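Local coordinates for phage tail sheath protein (Desulfitobacterium hafniense, PDB 3HXL), which is probably a structural subunit of the contractile tail sheath of a myovirus-type phage or prophage, at residues Leu235-Ala240 against Ala309-Phe314; Ala218-Leu223 against Glu244-Val249. All blocks are in the same frame, centred on the assembly; numbering follows the deposited sequence.

Contact 1 (Leu235-Ala240 against Ala309-Phe314); sequences LENYPA and AGEFLF
Pro239, in the turn that leaves strand 232-236, lies against the Schellman motif closing helix 300-308, where Ala309 and Glu311 receive it. Its ring sits with CB nearest the helix end, Pro239 CB being 3.4 Å from Ala309 O, a van der Waals approach to a carbonyl oxygen. Pro239 CB also meets Glu311 CG at 4.0 Å, the two side chains crossing at a slant, while CG and CD of the proline face the carboxylate, Pro239 CG standing 4.1 Å from Glu311 OE2. Pro239 gives up more surface to the contact than any other residue of the two segments. The path of the chain explains the meeting: Gly310, with a positive phi of 85°, ends the helix and turns the backbone so that Glu311 follows beside the proline. Within the subtilisin-like domain, the loop after a parallel strand thus packs on the loop after a helix.

The polar half of the contact illustrates how water can join two groups that stand too far apart to bond. Asn237 OD1 and Glu311 OE2 are 4.0 Å apart, their amide and carboxylate planes turned by 69°. One water donates to both, at 2.9 Å to Asn237 OD1 and 2.6 Å to Glu311 OE2. The other carboxylate oxygen, OE1, makes a salt bridge with Lys250, which probably helps keep Glu311 ionised. Glu311 CG lies beside the backbone N and anti to the carbonyl carbon, and its chain extends from there to the water. At the other end of the amide, Asn237 ND2 donates to Glu236 OE1 at 2.8 Å, approaching from above the carboxylate plane, and also bonds the backbone oxygen of Lys250; these bonds limit rotation of the amide.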
# COMPACT_ATOMS: atom_id res chain seq x y z
N LEU A 235 9.12 -4.86 5.93
CA LEU A 235 9.48 -4.45 7.28
C LEU A 235 10.88 -3.86 7.34
O LEU A 235 11.63 -3.91 6.35
CB LEU A 235 9.43 -5.66 8.23
CG LEU A 235 8.20 -6.56 8.11
CD1 LEU A 235 8.36 -7.74 9.07
CD2 LEU A 235 6.95 -5.77 8.44
N GLU A 236 11.21 -3.32 8.51
CA GLU A 236 12.50 -2.70 8.79
C GLU A 236 13.35 -3.62 9.66
O GLU A 236 12.90 -4.03 10.72
CB GLU A 236 12.29 -1.39 9.55
CG GLU A 236 13.57 -0.68 9.93
CD GLU A 236 13.99 -0.87 11.39
OE1 GLU A 236 15.08 -0.39 11.72
OE2 GLU A 236 13.25 -1.48 12.20
N ASN A 237 14.56 -3.92 9.21
CA ASN A 237 15.48 -4.76 9.97
C ASN A 237 14.84 -5.96 10.69
O ASN A 237 14.81 -6.02 11.92
CB ASN A 237 16.24 -3.88 10.98
CG ASN A 237 17.29 -3.02 10.31
OD1 ASN A 237 18.37 -3.50 9.97
ND2 ASN A 237 16.98 -1.75 10.11
N TYR A 238 14.35 -6.91 9.91
CA TYR A 238 13.75 -8.11 10.48
C TYR A 238 14.02 -9.32 9.60
O TYR A 238 13.09 -10.01 9.17
CB TYR A 238 12.25 -7.92 10.67
CG TYR A 238 11.65 -8.87 11.67
CD1 TYR A 238 10.79 -9.90 11.28
CD2 TYR A 238 11.94 -8.74 13.03
CE1 TYR A 238 10.23 -10.77 12.21
CE2 TYR A 238 11.39 -9.61 13.98
CZ TYR A 238 10.53 -10.62 13.56
OH TYR A 238 9.97 -11.46 14.50
N PRO A 239 15.29 -9.59 9.31
CA PRO A 239 15.64 -10.74 8.47
C PRO A 239 15.24 -12.06 9.14
O PRO A 239 15.17 -13.09 8.48
CB PRO A 239 17.15 -10.59 8.30
CG PRO A 239 17.57 -9.93 9.57
CD PRO A 239 16.50 -8.88 9.76
N ALA A 240 14.97 -12.01 10.44
CA ALA A 240 14.58 -13.21 11.17
C ALA A 240 13.31 -13.84 10.61
O ALA A 240 13.01 -15.01 10.90
CB ALA A 240 14.40 -12.88 12.67
N ALA A 309 22.24 -12.70 4.68
CA ALA A 309 21.27 -12.73 5.76
C ALA A 309 19.84 -12.47 5.27
O ALA A 309 18.89 -12.53 6.05
CB ALA A 309 21.66 -11.69 6.83
N GLY A 310 19.69 -12.17 3.98
CA GLY A 310 18.37 -11.94 3.41
C GLY A 310 17.87 -10.52 3.55
O GLY A 310 16.66 -10.27 3.61
N GLU A 311 18.79 -9.56 3.59
CA GLU A 311 18.44 -8.17 3.75
C GLU A 311 18.37 -7.34 2.47
O GLU A 311 19.21 -7.47 1.57
CB GLU A 311 19.42 -7.52 4.72
CG GLU A 311 19.48 -8.25 6.05
CD GLU A 311 20.13 -7.43 7.14
OE1 GLU A 311 21.36 -7.54 7.32
OE2 GLU A 311 19.39 -6.67 7.80
N PHE A 312 17.34 -6.49 2.41
CA PHE A 312 17.11 -5.59 1.29
C PHE A 312 17.82 -4.30 1.73
O PHE A 312 17.45 -3.70 2.74
CB PHE A 312 15.59 -5.37 1.12
CG PHE A 312 15.21 -4.57 -0.10
CD1 PHE A 312 15.45 -3.20 -0.17
CD2 PHE A 312 14.60 -5.20 -1.19
CE1 PHE A 312 15.10 -2.47 -1.30
CE2 PHE A 312 14.25 -4.47 -2.33
CZ PHE A 312 14.50 -3.11 -2.39
N LEU A 313 18.84 -3.89 0.98
CA LEU A 313 19.60 -2.70 1.34
C LEU A 313 20.00 -1.83 0.15
O LEU A 313 20.07 -2.31 -0.98
CB LEU A 313 20.87 -3.12 2.10
CG LEU A 313 21.83 -3.96 1.26
CD1 LEU A 313 22.98 -3.08 0.75
CD2 LEU A 313 22.39 -5.09 2.11
N PHE A 314 20.27 -0.56 0.44
CA PHE A 314 20.67 0.40 -0.58
C PHE A 314 22.17 0.62 -0.52
O PHE A 314 22.78 0.58 0.56
CB PHE A 314 19.96 1.74 -0.34
CG PHE A 314 18.47 1.65 -0.38
CD1 PHE A 314 17.80 1.61 -1.60
CD2 PHE A 314 17.74 1.56 0.80
CE1 PHE A 314 16.42 1.47 -1.65
CE2 PHE A 314 16.35 1.42 0.76
CZ PHE A 314 15.69 1.38 -0.46
O HOH W 1 19.05 -6.31 10.35

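Contact 2 (Ala218-Leu223 against Glu244-Val249); sequences AFAKRL and EGVISV
Ala220, on helix 210-227, turns its methyl toward Gly245, just before strand 246-255, and Val246, its first residue, and these three buried residues make the contact. Ala220 has the most surface covered. Ala220 CB lies 3.9 Å from Gly245 O and, more loosely, 4.4 Å from Val246 CG2.

Two small residues set the spacing. Gly245 has no side chain to stand between the backbones, and Ala220 brings a single carbon; the CA atoms of Ala220 and Gly245 are accordingly 5.8 Å apart. The valine comes in from beside this pair. With Val246 CG1 anti to the backbone N (chi1 178°), Val246 CG2 is the branch directed back to the helix, and CG1 extends away from Ala220.

Helix 210-227 joins the parallel neighbours 202-204 and 232-236 in a beta-alpha-beta crossover, and here it reaches one strand further, onto the next parallel strand of the sheet. Val246 also packs on Val233 and Leu235 of strand 232-236. Ile247, next in the chain, instead touches Thr274 of helix 263-276 and Asn344 of helix 344-364. Gly245 and Val246 have their backbone polar bonds elsewhere, with Val233 and Thr329 respectively.

The chemistry is mainly van der Waals: an apolar methyl pair and a methyl beside a carbonyl oxygen, with little directional preference of its own; the small residues allow the backbones to come near.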
# COMPACT_ATOMS: atom_id res chain seq x y z
N ALA A 218 3.62 -13.23 10.41
CA ALA A 218 2.66 -14.32 10.52
C ALA A 218 1.48 -14.05 9.59
O ALA A 218 0.96 -14.95 8.93
CB ALA A 218 2.17 -14.46 11.97
N PHE A 219 1.06 -12.79 9.55
CA PHE A 219 -0.05 -12.36 8.70
C PHE A 219 0.24 -12.73 7.25
O PHE A 219 -0.60 -13.30 6.56
CB PHE A 219 -0.24 -10.84 8.83
CG PHE A 219 -1.34 -10.28 7.97
CD1 PHE A 219 -2.67 -10.45 8.32
CD2 PHE A 219 -1.03 -9.57 6.80
CE1 PHE A 219 -3.69 -9.92 7.52
CE2 PHE A 219 -2.04 -9.04 6.00
CZ PHE A 219 -3.37 -9.22 6.36
N ALA A 220 1.45 -12.40 6.79
CA ALA A 220 1.85 -12.70 5.42
C ALA A 220 1.79 -14.20 5.12
O ALA A 220 1.28 -14.61 4.08
CB ALA A 220 3.26 -12.17 5.16
N LYS A 221 2.30 -15.01 6.05
CA LYS A 221 2.31 -16.46 5.85
C LYS A 221 0.90 -17.02 5.74
O LYS A 221 0.64 -17.92 4.93
CB LYS A 221 3.04 -17.15 7.01
CG LYS A 221 4.53 -16.86 7.09
CD LYS A 221 5.15 -17.54 8.32
CE LYS A 221 6.65 -17.29 8.43
NZ LYS A 221 7.22 -17.80 9.72
N ARG A 222 -0.01 -16.50 6.57
CA ARG A 222 -1.38 -16.98 6.56
C ARG A 222 -2.09 -16.66 5.25
O ARG A 222 -2.68 -17.53 4.61
CB ARG A 222 -2.17 -16.39 7.74
CG ARG A 222 -3.60 -16.91 7.82
CD ARG A 222 -4.23 -16.59 9.17
NE ARG A 222 -4.25 -15.15 9.45
CZ ARG A 222 -5.08 -14.28 8.88
NH1 ARG A 222 -5.01 -13.00 9.21
NH2 ARG A 222 -5.97 -14.69 7.98
N LEU A 223 -2.03 -15.40 4.83
CA LEU A 223 -2.68 -15.05 3.57
C LEU A 223 -2.06 -15.82 2.41
O LEU A 223 -2.78 -16.46 1.63
CB LEU A 223 -2.61 -13.54 3.31
CG LEU A 223 -3.80 -12.71 3.79
CD1 LEU A 223 -3.90 -12.73 5.31
CD2 LEU A 223 -3.63 -11.27 3.30
N GLU A 244 9.67 -15.81 2.20
CA GLU A 244 9.57 -15.10 0.91
C GLU A 244 8.46 -14.05 0.88
O GLU A 244 8.42 -13.20 -0.01
CB GLU A 244 9.35 -16.09 -0.24
CG GLU A 244 8.03 -16.86 -0.18
CD GLU A 244 8.15 -18.18 0.55
OE1 GLU A 244 9.12 -18.36 1.31
OE2 GLU A 244 7.27 -19.05 0.36
N GLY A 245 7.57 -14.11 1.86
CA GLY A 245 6.49 -13.14 1.90
C GLY A 245 6.89 -11.87 2.63
O GLY A 245 6.10 -10.93 2.72
N VAL A 246 8.11 -11.83 3.14
CA VAL A 246 8.58 -10.66 3.88
C VAL A 246 9.88 -10.06 3.36
O VAL A 246 10.87 -10.76 3.19
CB VAL A 246 8.80 -11.00 5.38
CG1 VAL A 246 9.34 -9.78 6.11
CG2 VAL A 246 7.49 -11.46 6.00
N ILE A 247 9.87 -8.76 3.10
CA ILE A 247 11.07 -8.07 2.64
C ILE A 247 11.56 -7.24 3.83
O ILE A 247 10.76 -6.57 4.49
CB ILE A 247 10.77 -7.12 1.45
CG1 ILE A 247 10.35 -7.95 0.23
CG2 ILE A 247 12.00 -6.28 1.14
CD1 ILE A 247 9.71 -7.13 -0.90
N SER A 248 12.85 -7.31 4.11
CA SER A 248 13.43 -6.57 5.24
C SER A 248 14.43 -5.50 4.80
O SER A 248 15.54 -5.82 4.37
CB SER A 248 14.12 -7.54 6.20
OG SER A 248 14.66 -6.86 7.32
N VAL A 249 14.04 -4.24 4.94
CA VAL A 249 14.89 -3.11 4.58
C VAL A 249 15.88 -2.85 5.72
O VAL A 249 15.47 -2.61 6.86
CB VAL A 249 14.05 -1.84 4.34
CG1 VAL A 249 14.94 -0.70 3.86
CG2 VAL A 249 12.95 -2.13 3.33

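In the fold
Contacts 1 and 2 have centres 12 Å apart and meet at Ser248, in the strand segment of contact 2. Ser248 OG lies 2.6 Å from Tyr238 N of contact 1, and Ser248 O lies 2.7 Å from Phe312 N; both are probable hydrogen bonds, so one residue touches both halves of contact 1. The four segments alternate along the chain, and strands 232-236 and 246-255 are adjacent in the same mixed sheet. Contact 2 packs the beginning of strand 246-255 against helix 210-227, whereas contact 1 lies beyond the end of strand 232-236. Both lie within the subtilisin-like domain of the sheath family.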